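Local coordinates for protein tyrosyl-tRNA synthetase (Archaeoglobus fulgidus, PDB 2CYB) that probably joins tyrosine to its cognate tRNA in two steps, first activating the amino acid with ATP and then transferring it to the acceptor end, at residues A[178-181]-A[182-185]; A[189-193]-A[194-198]. All blocks are in the same frame, centred on the assembly; numbering follows the deposited sequence.

Contact 1 of 2, residues A[178-181]-A[182-185]; sequences IDQR and KIHM. With TYR (tyrosine), chain C.
Q180 and H184 meet one turn apart where a short 3-10 turn runs into helix 181-190 of the Rossmann-fold catalytic domain. CB of Q180 lies over one face of the H184 ring, 4.2 Å from its centroid and 15° off the normal, a CH-pi contact. In the backbone the same pair is tied by H184 N to Q180 O at 2.9 Å. At its rim, H184 ND1 is hydrogen-bonded to NE2 of H203, whose ring lies nearly parallel to it; this bond limits the rotation of the imidazole, while Q180 CB covers part of one face. Beyond CB the Q180 chain bends at chi2 (-57°), which brings its amide beside the bound tyrosine, whose N donates to Q180 OE1 at 2.7 Å. Q162 also donates to this OE1, while Q180 NE2 bonds to D179 OD1 at 3.1 Å, from above the carboxylate plane, and only weakly to the ligand OXT. These bonds to both ends of the amide fix its rotation. R181 points the other way, its CG anti to the backbone N (chi1 -164°) and its chain extended toward a salt bridge with E16. M185, bent at chi2 and chi3, crosses that chain obliquely: its CG approaches R181 NH1 to 3.2 Å, with SD at 3.6 Å from the same nitrogen.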
loop_
_atom_site.group_PDB
_atom_site.type_symbol
_atom_site.label_atom_id
_atom_site.label_comp_id
_atom_site.label_asym_id
_atom_site.label_seq_id
_atom_site.Cartn_x
_atom_site.Cartn_y
_atom_site.Cartn_z
ATOM N N ILE A 178 7.388 -0.193 -23.104
ATOM C CA ILE A 178 5.974 0.073 -23.308
ATOM C C ILE A 178 5.114 -0.639 -22.254
ATOM O O ILE A 178 3.941 -0.315 -22.079
ATOM C CB ILE A 178 5.548 -0.362 -24.739
ATOM C CG1 ILE A 178 4.128 0.112 -25.036
ATOM C CG2 ILE A 178 5.638 -1.860 -24.873
ATOM C CD1 ILE A 178 4.040 1.575 -25.386
ATOM N N ASP A 179 5.687 -1.612 -21.547
ATOM C CA ASP A 179 4.912 -2.285 -20.513
ATOM C C ASP A 179 4.754 -1.404 -19.269
ATOM O O ASP A 179 4.039 -1.763 -18.337
ATOM C CB ASP A 179 5.517 -3.648 -20.149
ATOM C CG ASP A 179 6.993 -3.587 -19.821
ATOM O OD1 ASP A 179 7.621 -2.508 -19.915
ATOM O OD2 ASP A 179 7.536 -4.658 -19.471
ATOM N N GLN A 180 5.402 -0.245 -19.274
ATOM C CA GLN A 180 5.297 0.699 -18.152
ATOM C C GLN A 180 4.232 1.744 -18.504
ATOM O O GLN A 180 3.967 2.660 -17.722
ATOM C CB GLN A 180 6.618 1.447 -17.922
ATOM C CG GLN A 180 7.861 0.576 -17.761
ATOM C CD GLN A 180 7.725 -0.417 -16.630
ATOM O OE1 GLN A 180 7.455 -0.040 -15.489
ATOM N NE2 GLN A 180 7.912 -1.695 -16.940
ATOM N N ARG A 181 3.616 1.601 -19.676
ATOM C CA ARG A 181 2.640 2.586 -20.143
ATOM C C ARG A 181 1.513 2.941 -19.186
ATOM O O ARG A 181 1.241 4.122 -18.962
ATOM C CB ARG A 181 2.041 2.156 -21.491
ATOM C CG ARG A 181 1.320 3.291 -22.212
ATOM C CD ARG A 181 0.741 2.877 -23.570
ATOM N NE ARG A 181 0.305 4.051 -24.328
ATOM C CZ ARG A 181 -0.635 4.902 -23.925
ATOM N NH1 ARG A 181 -1.257 4.717 -22.768
ATOM N NH2 ARG A 181 -0.940 5.954 -24.672
ATOM N N LYS A 182 0.855 1.939 -18.617
ATOM C CA LYS A 182 -0.242 2.212 -17.704
ATOM C C LYS A 182 0.216 2.938 -16.449
ATOM O O LYS A 182 -0.494 3.804 -15.943
ATOM C CB LYS A 182 -0.981 0.923 -17.334
ATOM C CG LYS A 182 -1.741 0.318 -18.513
ATOM C CD LYS A 182 -2.942 -0.485 -18.050
ATOM C CE LYS A 182 -3.730 -1.029 -19.236
ATOM N NZ LYS A 182 -4.893 -1.867 -18.819
ATOM N N ILE A 183 1.392 2.583 -15.941
ATOM C CA ILE A 183 1.916 3.254 -14.764
ATOM C C ILE A 183 2.211 4.708 -15.140
ATOM O O ILE A 183 1.897 5.629 -14.391
ATOM C CB ILE A 183 3.189 2.555 -14.237
ATOM C CG1 ILE A 183 2.816 1.193 -13.638
ATOM C CG2 ILE A 183 3.870 3.429 -13.187
ATOM C CD1 ILE A 183 4.019 0.350 -13.190
ATOM N N HIS A 184 2.787 4.923 -16.318
ATOM C CA HIS A 184 3.075 6.282 -16.743
ATOM C C HIS A 184 1.802 7.091 -16.956
ATOM O O HIS A 184 1.778 8.289 -16.677
ATOM C CB HIS A 184 3.933 6.285 -18.010
ATOM C CG HIS A 184 5.366 5.939 -17.760
ATOM N ND1 HIS A 184 6.277 5.751 -18.776
ATOM C CD2 HIS A 184 6.049 5.763 -16.602
ATOM C CE1 HIS A 184 7.461 5.473 -18.255
ATOM N NE2 HIS A 184 7.349 5.475 -16.939
ATOM N N MET A 185 0.736 6.464 -17.441
ATOM C CA MET A 185 -0.497 7.226 -17.624
ATOM C C MET A 185 -1.057 7.599 -16.253
ATOM O O MET A 185 -1.596 8.696 -16.064
ATOM C CB MET A 185 -1.530 6.428 -18.420
ATOM C CG MET A 185 -1.116 6.150 -19.864
ATOM S SD MET A 185 -0.667 7.650 -20.794
ATOM C CE MET A 185 1.130 7.610 -20.659
HETATM N N TYR C . 8.647 -0.775 -13.160
HETATM C CA TYR C . 9.996 -0.849 -13.774
HETATM C C TYR C . 10.234 -2.216 -14.412
HETATM O O TYR C . 11.328 -2.415 -14.964
HETATM C CB TYR C . 11.057 -0.556 -12.708
HETATM C CG TYR C . 10.914 0.840 -12.153
HETATM C CD1 TYR C . 10.745 1.065 -10.786
HETATM C CD2 TYR C . 10.947 1.947 -13.010
HETATM C CE1 TYR C . 10.614 2.371 -10.282
HETATM C CE2 TYR C . 10.818 3.237 -12.527
HETATM C CZ TYR C . 10.654 3.447 -11.164
HETATM O OH TYR C . 10.549 4.734 -10.699
HETATM O OXT TYR C . 9.317 -3.062 -14.366
HETATM O O HOH W 1 2.438 -0.153 -16.688
HETATM O O HOH W 2 1.253 -1.128 -19.496
#

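Contact 2 of 2, residues A[189-193]-A[194-198]; sequences ENLPR and LGYSS
L191 and Y196 meet on the close-knit side of the C-terminal end of helix 181-190, their CB atoms 4.1 Å apart. Two amides grip one oxygen here: L194 N donates to L191 O at 2.9 Å and Y196 N at 3.0 Å, and they arrive from opposite faces of the carbonyl plane. A third bond, G195 N to P192 O at 2.9 Å, closes the adjoining turn, and P192 CA makes a CA-H...O contact with Y196 O at 3.0 Å. L194, its CG anti to its own carbonyl carbon (chi1 -82°), folds its CD1 back along the turn to 3.5 Å from N190 O. The leucine is packed between helices 119-131 and 154-168, touching M128, I131 and L164, while L191 also rests on L164. The Y196 ring carries L194 O over one face, offset toward its rim, and its hydroxyl is bonded to D124. By contrast, the P192 and R193 side is exposed: P192 CG comes within 4.3 Å of S198 CB, a sparse contact, and R193 CB lies beside L194 CD1 at 4.0 Å. G195, also exposed, has positive phi (82°), where a side chain would be jammed against the preceding carbonyl oxygen. With the Y196-to-L191 bond enclosing the G195-to-P192 bond, this is a Schellman motif, the glycine C-cap of a helix, here leading into strand 200-204 of the Rossmann fold.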
loop_
_atom_site.group_PDB
_atom_site.type_symbol
_atom_site.label_atom_id
_atom_site.label_comp_id
_atom_site.label_asym_id
_atom_site.label_seq_id
_atom_site.Cartn_x
_atom_site.Cartn_y
_atom_site.Cartn_z
ATOM N N GLU A 189 -1.860 11.415 -14.925
ATOM C CA GLU A 189 -3.176 11.786 -14.424
ATOM C C GLU A 189 -3.208 12.187 -12.945
ATOM O O GLU A 189 -3.912 13.127 -12.569
ATOM C CB GLU A 189 -4.160 10.636 -14.668
ATOM C CG GLU A 189 -5.598 10.943 -14.298
ATOM C CD GLU A 189 -6.538 9.792 -14.606
ATOM O OE1 GLU A 189 -6.600 9.369 -15.778
ATOM O OE2 GLU A 189 -7.219 9.310 -13.676
ATOM N N ASN A 190 -2.429 11.496 -12.119
ATOM C CA ASN A 190 -2.419 11.753 -10.680
ATOM C C ASN A 190 -1.401 12.739 -10.122
ATOM O O ASN A 190 -1.695 13.423 -9.140
ATOM C CB ASN A 190 -2.275 10.427 -9.931
ATOM C CG ASN A 190 -3.565 9.644 -9.899
ATOM O OD1 ASN A 190 -4.458 9.865 -10.713
ATOM N ND2 ASN A 190 -3.666 8.713 -8.962
ATOM N N LEU A 191 -0.215 12.813 -10.719
ATOM C CA LEU A 191 0.808 13.721 -10.210
ATOM C C LEU A 191 0.345 15.175 -10.107
ATOM O O LEU A 191 0.666 15.855 -9.138
ATOM C CB LEU A 191 2.085 13.637 -11.045
ATOM C CG LEU A 191 2.870 12.324 -10.869
ATOM C CD1 LEU A 191 4.186 12.415 -11.604
ATOM C CD2 LEU A 191 3.122 12.064 -9.392
ATOM N N PRO A 192 -0.427 15.664 -11.091
ATOM C CA PRO A 192 -0.861 17.058 -10.972
ATOM C C PRO A 192 -1.715 17.289 -9.723
ATOM O O PRO A 192 -1.693 18.374 -9.145
ATOM C CB PRO A 192 -1.648 17.288 -12.262
ATOM C CG PRO A 192 -0.973 16.362 -13.245
ATOM C CD PRO A 192 -0.806 15.105 -12.404
ATOM N N ARG A 193 -2.458 16.263 -9.308
ATOM C CA ARG A 193 -3.314 16.375 -8.133
ATOM C C ARG A 193 -2.488 16.549 -6.867
ATOM O O ARG A 193 -3.008 16.969 -5.830
ATOM C CB ARG A 193 -4.213 15.150 -8.001
ATOM C CG ARG A 193 -5.187 14.966 -9.154
ATOM C CD ARG A 193 -6.237 16.064 -9.184
ATOM N NE ARG A 193 -7.257 15.804 -10.197
ATOM C CZ ARG A 193 -8.416 16.442 -10.272
ATOM N NH1 ARG A 193 -8.715 17.390 -9.387
ATOM N NH2 ARG A 193 -9.285 16.122 -11.226
ATOM N N LEU A 194 -1.201 16.224 -6.951
ATOM C CA LEU A 194 -0.316 16.371 -5.809
ATOM C C LEU A 194 0.592 17.578 -5.992
ATOM O O LEU A 194 1.565 17.755 -5.264
ATOM C CB LEU A 194 0.517 15.098 -5.608
ATOM C CG LEU A 194 -0.198 13.972 -4.845
ATOM C CD1 LEU A 194 -1.418 13.504 -5.613
ATOM C CD2 LEU A 194 0.757 12.810 -4.627
ATOM N N GLY A 195 0.269 18.404 -6.981
ATOM C CA GLY A 195 1.062 19.591 -7.234
ATOM C C GLY A 195 2.319 19.378 -8.058
ATOM O O GLY A 195 3.221 20.211 -8.019
ATOM N N TYR A 196 2.398 18.271 -8.793
ATOM C CA TYR A 196 3.568 18.007 -9.624
ATOM C C TYR A 196 3.187 18.029 -11.099
ATOM O O TYR A 196 2.028 17.839 -11.448
ATOM C CB TYR A 196 4.181 16.650 -9.276
ATOM C CG TYR A 196 4.590 16.522 -7.828
ATOM C CD1 TYR A 196 3.951 15.615 -6.983
ATOM C CD2 TYR A 196 5.626 17.292 -7.306
ATOM C CE1 TYR A 196 4.337 15.473 -5.654
ATOM C CE2 TYR A 196 6.021 17.162 -5.971
ATOM C CZ TYR A 196 5.370 16.248 -5.156
ATOM O OH TYR A 196 5.756 16.100 -3.847
ATOM N N SER A 197 4.163 18.253 -11.970
ATOM C CA SER A 197 3.865 18.307 -13.396
ATOM C C SER A 197 3.693 16.927 -14.021
ATOM O O SER A 197 4.244 15.933 -13.544
ATOM C CB SER A 197 4.963 19.086 -14.129
ATOM O OG SER A 197 6.245 18.572 -13.823
ATOM N N SER A 198 2.901 16.870 -15.083
ATOM C CA SER A 198 2.668 15.625 -15.799
ATOM C C SER A 198 3.928 15.391 -16.630
ATOM O O SER A 198 4.358 16.269 -17.376
ATOM C CB SER A 198 1.440 15.767 -16.698
ATOM O OG SER A 198 1.148 14.551 -17.364
#

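How the contacts relate
Contact 1 and contact 2 lie in series on helix 181-190, their centres about 16 Å apart, and no touch beyond the sequence links them. Residues 178-185 start the helix just after strand 173-177; residues 189-198 finish it and lead to strand 200-204. Those two strands are parallel neighbours in the mixed sheet, so the helix between them forms a beta-alpha-beta crossover. Its two ends differ in setting. The centre of contact 1, which places a glutamine on the bound tyrosine, is about 13 Å from the centre of the chain, that of contact 2 about 25 Å. The single crossover thus runs from the substrate pocket to the periphery of the catalytic domain.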